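Local atomic coordinates of glycinin (Glycine max, PDB entry 1OD5), a protein that probably serves as a seed storage protein, laying down nitrogen and sulfur-containing amino acids in soybean as a hexameric 11S globulin. Residues V400-C405 and F427-Q432; N388-V393 and L420-Q425; Q369-Y374 and L438-F443. All blocks are in the same frame, centred on the assembly; numbering follows the deposited sequence.

Contact 1. Residues V400-C405 and F427-Q432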
loop_
_atom_site.group_PDB
_atom_site.type_symbol
_atom_site.label_atom_id
_atom_site.label_comp_id
_atom_site.label_asym_id
_atom_site.label_seq_id
_atom_site.Cartn_x
_atom_site.Cartn_y
_atom_site.Cartn_z
ATOM N N VAL A 400 9.101 5.362 39.663
ATOM C CA VAL A 400 9.103 4.530 38.482
ATOM C C VAL A 400 9.873 3.248 38.725
ATOM O O VAL A 400 10.940 3.281 39.343
ATOM C CB VAL A 400 9.725 5.341 37.359
ATOM C CG1 VAL A 400 9.686 4.524 36.104
ATOM C CG2 VAL A 400 8.974 6.648 37.139
ATOM N N ARG A 401 9.362 2.138 38.184
ATOM C CA ARG A 401 9.937 0.805 38.275
ATOM C C ARG A 401 10.002 0.140 36.922
ATOM O O ARG A 401 8.973 0.100 36.265
ATOM C CB ARG A 401 9.109 -0.082 39.171
ATOM C CG ARG A 401 9.599 0.029 40.577
ATOM C CD ARG A 401 8.579 -0.289 41.634
ATOM N NE ARG A 401 7.665 0.821 41.728
ATOM C CZ ARG A 401 7.062 1.152 42.868
ATOM N NH1 ARG A 401 6.212 2.195 42.855
ATOM N NH2 ARG A 401 7.306 0.486 43.999
ATOM N N VAL A 402 11.140 -0.421 36.498
ATOM C CA VAL A 402 11.362 -1.082 35.214
ATOM C C VAL A 402 11.945 -2.452 35.516
ATOM O O VAL A 402 12.926 -2.516 36.250
ATOM C CB VAL A 402 12.373 -0.310 34.392
ATOM C CG1 VAL A 402 12.408 -0.900 33.019
ATOM C CG2 VAL A 402 12.037 1.165 34.363
ATOM N N VAL A 403 11.427 -3.557 34.959
ATOM C CA VAL A 403 11.876 -4.929 35.189
ATOM C C VAL A 403 12.354 -5.561 33.876
ATOM O O VAL A 403 11.714 -5.381 32.831
ATOM C CB VAL A 403 10.685 -5.685 35.795
ATOM C CG1 VAL A 403 10.975 -7.133 36.023
ATOM C CG2 VAL A 403 10.353 -5.063 37.121
ATOM N N ASN A 404 13.489 -6.297 33.861
ATOM C CA ASN A 404 13.987 -6.916 32.639
ATOM C C ASN A 404 13.564 -8.362 32.495
ATOM O O ASN A 404 12.777 -8.859 33.294
ATOM C CB ASN A 404 15.520 -6.794 32.596
ATOM C CG ASN A 404 16.294 -7.583 33.642
ATOM O OD1 ASN A 404 15.730 -8.165 34.572
ATOM N ND2 ASN A 404 17.613 -7.648 33.495
ATOM N N CYS A 405 14.081 -9.132 31.549
ATOM C CA CYS A 405 13.624 -10.491 31.402
ATOM C C CYS A 405 14.013 -11.494 32.449
ATOM O O CYS A 405 13.555 -12.635 32.409
ATOM C CB CYS A 405 14.047 -11.013 30.042
ATOM S SG CYS A 405 15.797 -10.806 29.661
ATOM N N PHE A 427 10.397 -4.444 28.248
ATOM C CA PHE A 427 10.664 -4.372 29.676
ATOM C C PHE A 427 9.398 -3.828 30.298
ATOM O O PHE A 427 8.805 -2.907 29.762
ATOM C CB PHE A 427 11.814 -3.407 30.010
ATOM C CG PHE A 427 13.249 -3.905 29.778
ATOM C CD1 PHE A 427 14.264 -3.497 30.664
ATOM C CD2 PHE A 427 13.586 -4.706 28.678
ATOM C CE1 PHE A 427 15.591 -3.875 30.450
ATOM C CE2 PHE A 427 14.913 -5.084 28.463
ATOM C CZ PHE A 427 15.913 -4.665 29.350
ATOM N N VAL A 428 8.984 -4.399 31.419
ATOM C CA VAL A 428 7.786 -4.021 32.140
ATOM C C VAL A 428 7.978 -2.817 33.046
ATOM O O VAL A 428 8.753 -2.897 33.988
ATOM C CB VAL A 428 7.357 -5.280 32.900
ATOM C CG1 VAL A 428 6.058 -5.109 33.627
ATOM C CG2 VAL A 428 7.109 -6.367 31.912
ATOM N N VAL A 429 7.297 -1.689 32.794
ATOM C CA VAL A 429 7.355 -0.456 33.569
ATOM C C VAL A 429 6.105 -0.249 34.382
ATOM O O VAL A 429 5.043 -0.732 34.020
ATOM C CB VAL A 429 7.322 0.871 32.849
ATOM C CG1 VAL A 429 8.454 1.708 33.386
ATOM C CG2 VAL A 429 7.237 0.669 31.352
ATOM N N ALA A 430 6.186 0.543 35.443
ATOM C CA ALA A 430 5.021 0.889 36.251
ATOM C C ALA A 430 5.370 2.231 36.866
ATOM O O ALA A 430 6.543 2.460 37.185
ATOM C CB ALA A 430 4.758 -0.079 37.365
ATOM N N GLU A 431 4.425 3.196 36.904
ATOM C CA GLU A 431 4.684 4.508 37.461
ATOM C C GLU A 431 3.672 4.845 38.552
ATOM O O GLU A 431 2.546 4.352 38.538
ATOM C CB GLU A 431 4.585 5.611 36.426
ATOM C CG GLU A 431 5.585 5.730 35.297
ATOM C CD GLU A 431 5.425 4.797 34.093
ATOM O OE1 GLU A 431 6.133 4.992 33.107
ATOM O OE2 GLU A 431 4.594 3.892 34.102
ATOM N N GLN A 432 4.032 5.632 39.562
ATOM C CA GLN A 432 3.099 6.013 40.614
ATOM C C GLN A 432 3.299 7.481 40.840
ATOM O O GLN A 432 4.434 7.911 40.909
ATOM C CB GLN A 432 3.353 5.295 41.917
ATOM C CG GLN A 432 2.276 5.700 42.902
ATOM C CD GLN A 432 2.080 4.752 44.066
ATOM O OE1 GLN A 432 2.975 4.014 44.527
ATOM N NE2 GLN A 432 0.830 4.838 44.535
#
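N404 sets its CB over one face of the F427 ring, 4.0 Å from CB to the ring centroid and 27° off the normal, a CH-pi contact just where the two strands part. The same ring takes V402 at its edge, with V402 CG1 near the ring plane, so F427 is held from a face and a rim at once. The asparagine's amide leads away from the ring, because CG stands between the backbone N and the carbonyl carbon (chi1 67°); there N404 OD1 accepts hydrogen bonds from the backbone N of Q406 and N408, closing the turn.

Further along, V400, V402 and V429 lie side by side and point the same way. V402 CG2 comes 3.8 Å from V429 CG1, and V400 CG1 lies 4.1 Å from that same methyl, so one branch of V429 fills the notch between two valines. V400 CG2 in turn lies alongside the CG methylene of E431. On the other face V403 is level with V428, and R401 with A430; the R401 guanidinium makes a cation-pi contact with F211 of a second subunit.

Backbone bonds join the hydrogen-bonded pairs R401-A430 and V403-V428, the straightest being R401 N to A430 O at 3.0 Å. The strands 400-403 and 428-432 run antiparallel at 169°. E431, bent at chi2, belongs with H382 to the magnesium site, and the valine face packs on L421 and V423 of the facing sheet: this is the two-sheet jelly-roll barrel of a cupin domain, its metal held inside.

Contact 2. Residues N388-V393 and L420-Q425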
loop_
_atom_site.group_PDB
_atom_site.type_symbol
_atom_site.label_atom_id
_atom_site.label_comp_id
_atom_site.label_asym_id
_atom_site.label_seq_id
_atom_site.Cartn_x
_atom_site.Cartn_y
_atom_site.Cartn_z
ATOM N N ASN A 388 11.185 0.955 21.594
ATOM C CA ASN A 388 11.938 1.418 22.752
ATOM C C ASN A 388 11.312 2.772 23.053
ATOM O O ASN A 388 10.754 3.435 22.181
ATOM C CB ASN A 388 13.458 1.643 22.460
ATOM C CG ASN A 388 14.290 0.377 22.221
ATOM O OD1 ASN A 388 14.087 -0.631 22.886
ATOM N ND2 ASN A 388 15.215 0.343 21.260
ATOM N N SER A 389 11.359 3.184 24.303
ATOM C CA SER A 389 10.837 4.483 24.681
ATOM C C SER A 389 11.751 5.245 25.619
ATOM O O SER A 389 12.635 4.698 26.291
ATOM C CB SER A 389 9.497 4.374 25.338
ATOM O OG SER A 389 9.115 3.100 25.792
ATOM N N VAL A 390 11.541 6.553 25.574
ATOM C CA VAL A 390 12.260 7.538 26.338
ATOM C C VAL A 390 11.267 8.466 27.019
ATOM O O VAL A 390 10.549 9.228 26.381
ATOM C CB VAL A 390 13.184 8.363 25.409
ATOM C CG1 VAL A 390 13.878 9.477 26.158
ATOM C CG2 VAL A 390 14.265 7.465 24.857
ATOM N N ILE A 391 11.220 8.363 28.335
ATOM C CA ILE A 391 10.378 9.149 29.217
ATOM C C ILE A 391 11.126 10.427 29.584
ATOM O O ILE A 391 12.333 10.405 29.795
ATOM C CB ILE A 391 10.084 8.310 30.493
ATOM C CG1 ILE A 391 9.180 7.145 30.201
ATOM C CG2 ILE A 391 9.427 9.182 31.541
ATOM C CD1 ILE A 391 9.035 6.202 31.414
ATOM N N TYR A 392 10.467 11.571 29.635
ATOM C CA TYR A 392 11.080 12.814 30.050
ATOM C C TYR A 392 10.050 13.412 31.000
ATOM O O TYR A 392 8.945 13.713 30.554
ATOM C CB TYR A 392 11.307 13.750 28.876
ATOM C CG TYR A 392 11.788 15.098 29.374
ATOM C CD1 TYR A 392 13.139 15.276 29.687
ATOM C CD2 TYR A 392 10.879 16.146 29.545
ATOM C CE1 TYR A 392 13.586 16.508 30.181
ATOM C CE2 TYR A 392 11.322 17.370 30.039
ATOM C CZ TYR A 392 12.672 17.546 30.356
ATOM O OH TYR A 392 13.107 18.762 30.857
ATOM N N VAL A 393 10.316 13.632 32.290
ATOM C CA VAL A 393 9.308 14.178 33.180
ATOM C C VAL A 393 9.197 15.677 33.027
ATOM O O VAL A 393 10.138 16.431 33.213
ATOM C CB VAL A 393 9.661 13.753 34.622
ATOM C CG1 VAL A 393 8.573 14.224 35.574
ATOM C CG2 VAL A 393 9.747 12.222 34.715
ATOM N N LEU A 420 15.327 12.176 32.492
ATOM C CA LEU A 420 15.121 11.305 31.341
ATOM C C LEU A 420 15.300 9.820 31.701
ATOM O O LEU A 420 16.265 9.532 32.403
ATOM C CB LEU A 420 16.123 11.852 30.367
ATOM C CG LEU A 420 16.326 11.617 28.889
ATOM C CD1 LEU A 420 16.766 10.182 28.634
ATOM C CD2 LEU A 420 15.078 12.118 28.192
ATOM N N LEU A 421 14.430 8.849 31.354
ATOM C CA LEU A 421 14.622 7.437 31.663
ATOM C C LEU A 421 14.296 6.613 30.431
ATOM O O LEU A 421 13.227 6.736 29.847
ATOM C CB LEU A 421 13.713 6.954 32.789
ATOM C CG LEU A 421 13.642 5.457 33.129
ATOM C CD1 LEU A 421 14.939 4.935 33.719
ATOM C CD2 LEU A 421 12.610 5.261 34.200
ATOM N N VAL A 422 15.174 5.699 30.032
ATOM C CA VAL A 422 14.955 4.888 28.858
ATOM C C VAL A 422 14.295 3.596 29.226
ATOM O O VAL A 422 14.806 2.873 30.075
ATOM C CB VAL A 422 16.294 4.627 28.189
ATOM C CG1 VAL A 422 16.198 3.587 27.079
ATOM C CG2 VAL A 422 16.764 5.942 27.595
ATOM N N VAL A 423 13.138 3.249 28.685
ATOM C CA VAL A 423 12.598 1.953 29.056
ATOM C C VAL A 423 12.672 1.160 27.777
ATOM O O VAL A 423 11.954 1.489 26.836
ATOM C CB VAL A 423 11.172 2.090 29.539
ATOM C CG1 VAL A 423 10.588 0.694 29.792
ATOM C CG2 VAL A 423 11.161 2.977 30.785
ATOM N N PRO A 424 13.563 0.164 27.655
ATOM C CA PRO A 424 13.720 -0.659 26.456
ATOM C C PRO A 424 12.484 -1.462 26.086
ATOM O O PRO A 424 11.657 -1.757 26.943
ATOM C CB PRO A 424 14.928 -1.548 26.762
ATOM C CG PRO A 424 15.723 -0.741 27.778
ATOM C CD PRO A 424 14.601 -0.161 28.645
ATOM N N GLN A 425 12.402 -1.844 24.807
ATOM C CA GLN A 425 11.302 -2.637 24.298
ATOM C C GLN A 425 11.124 -3.913 25.118
ATOM O O GLN A 425 12.103 -4.598 25.398
ATOM C CB GLN A 425 11.578 -2.998 22.850
ATOM C CG GLN A 425 10.564 -4.001 22.254
ATOM C CD GLN A 425 10.974 -4.550 20.907
ATOM O OE1 GLN A 425 12.072 -4.226 20.467
ATOM N NE2 GLN A 425 10.217 -5.378 20.187
#
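N388 OD1 accepts the backbone N of Q425 at 2.8 Å, nearly straight at 161° and in the plane of the amide carbonyl. N388 CG lies anti to its own carbonyl carbon (chi1 -70°), which swings the amide across to the other segment, where OD1 also lies 3.4 Å from Q425 CB. The two side-chain amides are turned 70° apart. N388 ND2 donates to Q154 O of a second subunit, while Q425 OE1 accepts from Q154 N of that subunit, so both amides face the subunit interface.

From here the strands pair antiparallel, with S389 opposite V423 and I391 opposite L421 in hydrogen-bonded pairs. The shortest of these backbone bonds is V423 N to S389 O at 2.8 Å.

V390 and L420 meet on one face, L420 CD2 lying 3.5 Å from V390 CG1. That same methyl approaches the edge of the Y392 ring at CD1, 4.0 Å away, the leucine crossing the tyrosine at about a right angle. V390 CG2 also touches V422 CG2. On the opposite face I391 CD1 reaches diagonally to V423 CG2 at 3.9 Å, on the side turned toward the bound magnesium ion.

The face of V422 and L420 packs on helix 37-42, through A42 and L39, and L421 on the other face meets F411 and L415 of strand 409-416. Strand 389-394 lies between 420-423 and 437-444 in the sheet.

Contact 3. Residues Q369-Y374 and L438-F443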
loop_
_atom_site.group_PDB
_atom_site.type_symbol
_atom_site.label_atom_id
_atom_site.label_comp_id
_atom_site.label_asym_id
_atom_site.label_seq_id
_atom_site.Cartn_x
_atom_site.Cartn_y
_atom_site.Cartn_z
ATOM N N GLN A 369 3.368 9.506 23.649
ATOM C CA GLN A 369 2.283 9.494 24.615
ATOM C C GLN A 369 2.614 10.620 25.594
ATOM O O GLN A 369 3.740 11.138 25.668
ATOM C CB GLN A 369 2.174 8.198 25.405
ATOM C CG GLN A 369 1.634 7.146 24.501
ATOM C CD GLN A 369 1.267 5.857 25.184
ATOM O OE1 GLN A 369 2.068 5.302 25.915
ATOM N NE2 GLN A 369 0.057 5.339 24.973
ATOM N N TYR A 370 1.571 11.087 26.257
ATOM C CA TYR A 370 1.662 12.129 27.249
ATOM C C TYR A 370 0.833 11.597 28.380
ATOM O O TYR A 370 -0.355 11.345 28.162
ATOM C CB TYR A 370 1.038 13.387 26.818
ATOM C CG TYR A 370 1.467 14.480 27.758
ATOM C CD1 TYR A 370 0.630 14.920 28.786
ATOM C CD2 TYR A 370 2.748 15.016 27.601
ATOM C CE1 TYR A 370 1.085 15.890 29.673
ATOM C CE2 TYR A 370 3.204 15.985 28.487
ATOM C CZ TYR A 370 2.369 16.412 29.517
ATOM O OH TYR A 370 2.854 17.333 30.421
ATOM N N VAL A 371 1.389 11.346 29.574
ATOM C CA VAL A 371 0.546 10.838 30.627
ATOM C C VAL A 371 0.689 11.739 31.823
ATOM O O VAL A 371 1.662 12.471 31.992
ATOM C CB VAL A 371 0.833 9.235 30.907
ATOM C CG1 VAL A 371 2.003 8.738 30.076
ATOM C CG2 VAL A 371 0.949 8.934 32.377
ATOM N N VAL A 372 -0.443 11.806 32.518
ATOM C CA VAL A 372 -0.609 12.625 33.691
ATOM C C VAL A 372 -1.175 11.758 34.761
ATOM O O VAL A 372 -2.237 11.192 34.598
ATOM C CB VAL A 372 -1.607 13.789 33.496
ATOM C CG1 VAL A 372 -1.771 14.518 34.828
ATOM C CG2 VAL A 372 -1.112 14.763 32.444
ATOM N N LEU A 373 -0.477 11.659 35.877
ATOM C CA LEU A 373 -0.947 10.867 36.987
ATOM C C LEU A 373 -1.189 11.868 38.094
ATOM O O LEU A 373 -0.491 12.870 38.282
ATOM C CB LEU A 373 0.096 9.861 37.400
ATOM C CG LEU A 373 0.331 8.732 36.476
ATOM C CD1 LEU A 373 1.504 7.922 36.999
ATOM C CD2 LEU A 373 -0.905 7.879 36.397
ATOM N N TYR A 374 -2.287 11.618 38.772
ATOM C CA TYR A 374 -2.659 12.487 39.868
ATOM C C TYR A 374 -2.071 11.850 41.111
ATOM O O TYR A 374 -1.644 10.691 41.070
ATOM C CB TYR A 374 -4.196 12.581 39.981
ATOM C CG TYR A 374 -4.900 13.117 38.740
ATOM C CD1 TYR A 374 -4.418 14.260 38.074
ATOM C CD2 TYR A 374 -6.021 12.447 38.248
ATOM C CE1 TYR A 374 -5.056 14.716 36.918
ATOM C CE2 TYR A 374 -6.662 12.906 37.089
ATOM C CZ TYR A 374 -6.170 14.031 36.438
ATOM O OH TYR A 374 -6.779 14.468 35.284
ATOM N N LEU A 438 2.443 13.337 38.803
ATOM C CA LEU A 438 3.530 13.144 37.870
ATOM C C LEU A 438 3.100 13.324 36.426
ATOM O O LEU A 438 2.163 12.645 36.038
ATOM C CB LEU A 438 4.087 11.732 38.003
ATOM C CG LEU A 438 5.064 11.244 36.946
ATOM C CD1 LEU A 438 6.441 11.826 37.136
ATOM C CD2 LEU A 438 5.163 9.750 37.049
ATOM N N GLU A 439 3.740 14.171 35.610
ATOM C CA GLU A 439 3.392 14.331 34.192
ATOM C C GLU A 439 4.631 14.096 33.362
ATOM O O GLU A 439 5.699 14.600 33.686
ATOM C CB GLU A 439 2.930 15.714 33.763
ATOM C CG GLU A 439 1.631 16.217 34.353
ATOM C CD GLU A 439 1.272 17.616 33.875
ATOM O OE1 GLU A 439 0.666 18.358 34.640
ATOM O OE2 GLU A 439 1.594 17.975 32.743
ATOM N N TYR A 440 4.464 13.421 32.224
ATOM C CA TYR A 440 5.600 13.110 31.384
ATOM C C TYR A 440 5.234 12.756 29.948
ATOM O O TYR A 440 4.139 12.273 29.718
ATOM C CB TYR A 440 6.354 11.926 32.043
ATOM C CG TYR A 440 5.658 10.556 32.160
ATOM C CD1 TYR A 440 4.947 10.179 33.300
ATOM C CD2 TYR A 440 5.808 9.645 31.120
ATOM C CE1 TYR A 440 4.400 8.888 33.391
ATOM C CE2 TYR A 440 5.272 8.374 31.206
ATOM C CZ TYR A 440 4.575 8.003 32.333
ATOM O OH TYR A 440 4.054 6.730 32.356
ATOM N N VAL A 441 6.140 12.975 28.995
ATOM C CA VAL A 441 5.944 12.628 27.614
ATOM C C VAL A 441 6.823 11.416 27.435
ATOM O O VAL A 441 7.895 11.334 28.041
ATOM C CB VAL A 441 6.376 13.768 26.669
ATOM C CG1 VAL A 441 7.822 14.196 26.932
ATOM C CG2 VAL A 441 6.268 13.285 25.208
ATOM N N VAL A 442 6.361 10.438 26.658
ATOM C CA VAL A 442 7.088 9.224 26.374
ATOM C C VAL A 442 7.355 9.192 24.886
ATOM O O VAL A 442 6.382 9.086 24.156
ATOM C CB VAL A 442 6.313 7.944 26.626
ATOM C CG1 VAL A 442 7.344 6.865 26.761
ATOM C CG2 VAL A 442 5.392 8.018 27.813
ATOM N N PHE A 443 8.547 9.275 24.318
ATOM C CA PHE A 443 8.728 9.192 22.885
ATOM C C PHE A 443 8.943 7.714 22.637
ATOM O O PHE A 443 9.526 7.033 23.470
ATOM C CB PHE A 443 9.949 9.921 22.450
ATOM C CG PHE A 443 9.999 11.357 22.901
ATOM C CD1 PHE A 443 10.566 11.680 24.137
ATOM C CD2 PHE A 443 9.520 12.354 22.056
ATOM C CE1 PHE A 443 10.657 13.015 24.520
ATOM C CE2 PHE A 443 9.614 13.685 22.446
ATOM C CZ PHE A 443 10.182 14.014 23.675
#
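Polar side chains first: Y370 OH donates to E439 OE2 at 2.7 Å, using the carboxylate's anti lone pair. The carboxylate oxygen sits at the ring's edge, in plane, while the carboxylate itself is turned 73° from the ring. Y370 OH also bonds to T394 OG1, and E439 OE1 has a salt bridge to R395, so the pair is tied in on several sides. A phenylalanine in place of Y370 would probably leave E439 OE2 without this hydroxyl and break the link to T394 OG1.

Backbone bonds link Q369 with V442, V371 with Y440 and L373 with L438, each pair bonded twice; L373 N to L438 O is shortest at 2.8 Å. These are the central strands of one sheet of the cupin jelly roll.

Among apolar contacts, V371 CG1 stands over one face of the Y440 ring, 3.8 Å from its centroid, a CH-pi contact. Y440 CG lies between its backbone N and carbonyl carbon (chi1 65°), which swings the ring across to V371. The Y440 side chain comes within about 3 Å of the bound magnesium ion. V372 CG2 packs alongside E439 CG at 3.6 Å, and L373 CD1 meets L438 CD2 at 4.1 Å.

From the N terminus, 369-374 comes first, and its partner 438-443 arrives last, so contact 3 closes the longest loop, with 63 residues between its segments; contacts 1 and 2 both fall within it. Inside, 388-393 precedes 400-405, then 420-425 pairs back with 388-393 before 427-432 returns to 400-405, so contacts 1 and 2 cross along the chain, as expected for a jelly roll. Contacts 2 and 3 share a sheet, V390 O and Y392 N probably bonding to F443 N and V441 O. Contact 1 lies in the facing sheet: V400 CG1 packs on L421 CD2, and E431 approaches Y440 and I391 beside the magnesium ion.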